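PDB 6A57: lysine-specific demethylase REF6 from Arabidopsis thaliana, which removes methyl groups from a di- or trimethylated lysine of histone H3 and binds specific DNA sequences through its C2H2 zinc fingers. Local coordinates for a contact of chain A with DNA. Coordinates in Å, arbitrary orientation; residue numbers count along the deposited sequence, not the author numbering.

A contact of chain A with DNA. Residues 91, 95, 119-121. With nucleotides of chain B; nucleotides of chain C.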
loop_
_atom_site.group_PDB
_atom_site.type_symbol
_atom_site.label_atom_id
_atom_site.label_comp_id
_atom_site.label_asym_id
_atom_site.label_seq_id
_atom_site.Cartn_x
_atom_site.Cartn_y
_atom_site.Cartn_z
ATOM N N TRP A 91 15.337 -10.161 -3.746
ATOM C CA TRP A 91 16.204 -9.474 -2.790
ATOM C C TRP A 91 16.026 -10.007 -1.351
ATOM O O TRP A 91 17.021 -10.271 -0.669
ATOM C CB TRP A 91 16.072 -7.940 -2.869
ATOM C CG TRP A 91 17.155 -7.262 -2.094
ATOM C CD1 TRP A 91 17.007 -6.468 -0.990
ATOM C CD2 TRP A 91 18.565 -7.373 -2.318
ATOM N NE1 TRP A 91 18.233 -6.062 -0.527
ATOM C CE2 TRP A 91 19.209 -6.610 -1.317
ATOM C CE3 TRP A 91 19.349 -8.047 -3.263
ATOM C CZ2 TRP A 91 20.597 -6.493 -1.242
ATOM C CZ3 TRP A 91 20.733 -7.932 -3.186
ATOM C CH2 TRP A 91 21.341 -7.158 -2.179
ATOM N N GLU A 95 19.342 -11.544 0.909
ATOM C CA GLU A 95 19.734 -11.050 2.230
ATOM C C GLU A 95 19.422 -12.062 3.333
ATOM O O GLU A 95 20.189 -12.177 4.289
ATOM C CB GLU A 95 19.071 -9.706 2.544
ATOM C CG GLU A 95 19.424 -8.580 1.573
ATOM C CD GLU A 95 19.384 -7.192 2.213
ATOM O OE1 GLU A 95 18.280 -6.745 2.617
ATOM O OE2 GLU A 95 20.456 -6.539 2.285
ATOM N N PHE A 119 22.967 -6.376 6.343
ATOM C CA PHE A 119 21.839 -5.994 5.486
ATOM C C PHE A 119 22.005 -4.568 4.981
ATOM O O PHE A 119 22.462 -3.688 5.712
ATOM C CB PHE A 119 20.525 -6.121 6.249
ATOM C CG PHE A 119 20.348 -7.448 6.938
ATOM C CD1 PHE A 119 19.863 -8.544 6.242
ATOM C CD2 PHE A 119 20.673 -7.603 8.280
ATOM C CE1 PHE A 119 19.698 -9.771 6.866
ATOM C CE2 PHE A 119 20.524 -8.829 8.911
ATOM C CZ PHE A 119 20.023 -9.915 8.205
ATOM N N VAL A 120 21.629 -4.339 3.727
ATOM C CA VAL A 120 21.905 -3.056 3.079
ATOM C C VAL A 120 21.181 -1.883 3.743
ATOM O O VAL A 120 21.701 -0.768 3.758
ATOM C CB VAL A 120 21.604 -3.097 1.556
ATOM C CG1 VAL A 120 20.109 -3.242 1.283
ATOM C CG2 VAL A 120 22.173 -1.862 0.852
ATOM N N SER A 121 19.999 -2.134 4.300
ATOM C CA SER A 121 19.215 -1.068 4.931
ATOM C C SER A 121 19.884 -0.527 6.182
ATOM O O SER A 121 19.787 0.672 6.460
ATOM C CB SER A 121 17.810 -1.544 5.275
ATOM O OG SER A 121 17.012 -0.467 5.713
ATOM P P DT B 6 15.098 -12.402 7.050
ATOM O OP1 DT B 6 14.774 -13.848 7.011
ATOM O OP2 DT B 6 16.262 -11.886 6.288
ATOM O "O5'" DT B 6 13.845 -11.543 6.582
ATOM C "C5'" DT B 6 12.552 -11.829 7.115
ATOM C "C4'" DT B 6 11.547 -10.862 6.541
ATOM O "O4'" DT B 6 12.001 -9.510 6.794
ATOM C "C3'" DT B 6 11.339 -10.971 5.026
ATOM O "O3'" DT B 6 9.927 -10.963 4.757
ATOM C "C2'" DT B 6 12.083 -9.762 4.485
ATOM C "C1'" DT B 6 11.889 -8.754 5.605
ATOM N N1 DT B 6 12.878 -7.651 5.673
ATOM C C2 DT B 6 12.424 -6.351 5.680
ATOM O O2 DT B 6 11.243 -6.054 5.619
ATOM N N3 DT B 6 13.411 -5.401 5.741
ATOM C C4 DT B 6 14.775 -5.616 5.814
ATOM O O4 DT B 6 15.542 -4.659 5.874
ATOM C C5 DT B 6 15.181 -7.002 5.813
ATOM C C7 DT B 6 16.638 -7.332 5.884
ATOM C C6 DT B 6 14.224 -7.937 5.747
ATOM P P DC B 7 9.356 -11.045 3.259
ATOM O OP1 DC B 7 8.062 -11.767 3.311
ATOM O OP2 DC B 7 10.436 -11.522 2.361
ATOM O "O5'" DC B 7 9.058 -9.520 2.915
ATOM C "C5'" DC B 7 8.209 -8.761 3.782
ATOM C "C4'" DC B 7 7.758 -7.484 3.116
ATOM O "O4'" DC B 7 8.781 -6.473 3.256
ATOM C "C3'" DC B 7 7.457 -7.579 1.621
ATOM O "O3'" DC B 7 6.301 -6.779 1.369
ATOM C "C2'" DC B 7 8.715 -7.032 0.966
ATOM C "C1'" DC B 7 9.209 -6.009 1.979
ATOM N N1 DC B 7 10.664 -5.811 2.064
ATOM C C2 DC B 7 11.176 -4.508 2.066
ATOM O O2 DC B 7 10.401 -3.556 1.899
ATOM N N3 DC B 7 12.509 -4.322 2.226
ATOM C C4 DC B 7 13.311 -5.375 2.409
ATOM N N4 DC B 7 14.618 -5.146 2.554
ATOM C C5 DC B 7 12.811 -6.709 2.430
ATOM C C6 DC B 7 11.491 -6.877 2.280
ATOM P P DT B 8 5.495 -6.897 -0.002
ATOM O OP1 DT B 8 4.106 -6.455 0.267
ATOM O OP2 DT B 8 5.748 -8.240 -0.598
ATOM O "O5'" DT B 8 6.144 -5.738 -0.881
ATOM C "C5'" DT B 8 5.875 -4.361 -0.565
ATOM C "C4'" DT B 8 6.761 -3.445 -1.375
ATOM O "O4'" DT B 8 8.139 -3.572 -0.942
ATOM C "C3'" DT B 8 6.776 -3.712 -2.888
ATOM O "O3'" DT B 8 6.744 -2.469 -3.595
ATOM C "C2'" DT B 8 8.134 -4.351 -3.114
ATOM C "C1'" DT B 8 8.934 -3.549 -2.113
ATOM N N1 DT B 8 10.296 -3.996 -1.758
ATOM C C2 DT B 8 11.231 -3.015 -1.510
ATOM O O2 DT B 8 10.986 -1.822 -1.589
ATOM N N3 DT B 8 12.472 -3.483 -1.164
ATOM C C4 DT B 8 12.864 -4.801 -1.048
ATOM O O4 DT B 8 14.022 -5.067 -0.738
ATOM C C5 DT B 8 11.833 -5.778 -1.319
ATOM C C7 DT B 8 12.165 -7.233 -1.220
ATOM C C6 DT B 8 10.615 -5.331 -1.649
ATOM P P DC C 9 23.904 -3.145 -2.689
ATOM O OP1 DC C 9 25.248 -2.560 -2.472
ATOM O OP2 DC C 9 23.430 -4.227 -1.790
ATOM O "O5'" DC C 9 22.893 -1.914 -2.719
ATOM C "C5'" DC C 9 23.016 -0.931 -3.757
ATOM C "C4'" DC C 9 21.897 0.081 -3.697
ATOM O "O4'" DC C 9 20.628 -0.537 -4.023
ATOM C "C3'" DC C 9 21.706 0.775 -2.345
ATOM O "O3'" DC C 9 21.701 2.186 -2.593
ATOM C "C2'" DC C 9 20.373 0.241 -1.838
ATOM C "C1'" DC C 9 19.629 -0.068 -3.128
ATOM N N1 DC C 9 18.572 -1.101 -3.057
ATOM C C2 DC C 9 17.262 -0.782 -3.449
ATOM O O2 DC C 9 16.999 0.382 -3.790
ATOM N N3 DC C 9 16.315 -1.748 -3.436
ATOM C C4 DC C 9 16.636 -2.992 -3.073
ATOM N N4 DC C 9 15.668 -3.912 -3.071
ATOM C C5 DC C 9 17.962 -3.347 -2.687
ATOM C C6 DC C 9 18.891 -2.382 -2.700
ATOM P P DA C 10 21.945 3.234 -1.411
ATOM O OP1 DA C 10 22.529 4.467 -2.007
ATOM O OP2 DA C 10 22.625 2.544 -0.278
ATOM O "O5'" DA C 10 20.470 3.602 -0.948
ATOM C "C5'" DA C 10 19.529 4.176 -1.864
ATOM C "C4'" DA C 10 18.198 4.354 -1.175
ATOM O "O4'" DA C 10 17.505 3.083 -1.098
ATOM C "C3'" DA C 10 18.284 4.866 0.263
ATOM O "O3'" DA C 10 17.202 5.767 0.472
ATOM C "C2'" DA C 10 18.102 3.614 1.099
ATOM C "C1'" DA C 10 17.126 2.823 0.246
ATOM N N9 DA C 10 17.119 1.372 0.429
ATOM C C8 DA C 10 18.096 0.554 0.938
ATOM N N7 DA C 10 17.778 -0.718 0.926
ATOM C C5 DA C 10 16.512 -0.740 0.359
ATOM C C6 DA C 10 15.624 -1.790 0.069
ATOM N N6 DA C 10 15.888 -3.074 0.319
ATOM N N1 DA C 10 14.432 -1.471 -0.484
ATOM C C2 DA C 10 14.160 -0.178 -0.723
ATOM N N3 DA C 10 14.915 0.898 -0.493
ATOM C C4 DA C 10 16.093 0.542 0.051
HETATM O O HOH W 1 18.152 -4.463 4.222
#
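Water 1 is gripped by both protein and DNA: it lies 2.8 Å from the carboxylate oxygen OE1 of Glu95 and 3.1 Å from the carbonyl O4 of DT6 in chain B, and it accepts the backbone N-H of Ser121. The other carboxylate oxygen, OE2, takes the backbone N-H of Val120 on its syn lone pair at 2.9 Å, a nearly straight bond (172° at H). With both oxygens engaged, the carboxylate's rotation is probably restrained, and as Val120 and Ser121 begin helix 120-130, the amides at that helix start are likely to favour its negative charge. Glu95 belongs to helix 90-101 of the third finger, so the carboxylate links two adjacent recognition helices. The thymine methyl C7 of DT6 sits 3.5 Å from CD1 of Phe119.

Trp91 brings the five-membered part of its indole to DC9 of chain C, edge-to-face at 68° between planes. C5 of that cytosine and CG of Glu95 lie over opposite indole faces, each near the rim. CD1 of Trp91 also comes 3.3 Å from the carbonyl O4 of DT8 in chain B. Chi1 of -168°, with CG anti to the backbone N, swings the indole towards the bases. Replacing Trp91 with alanine is likely to take away the face that C5 of DC9 rests against, and the packing on CG of Glu95 with it. On Val120, CG1 points to N7 of DA10 at 3.5 Å, whereas CG2 packs by the sugar-phosphate of DC9, 3.6 Å from O5'. By shape and through water, this patch probably helps fingers three and four read the major groove, within the C-terminal zinc-finger segment of REF6 that is required for DNA binding but dispensable for demethylation.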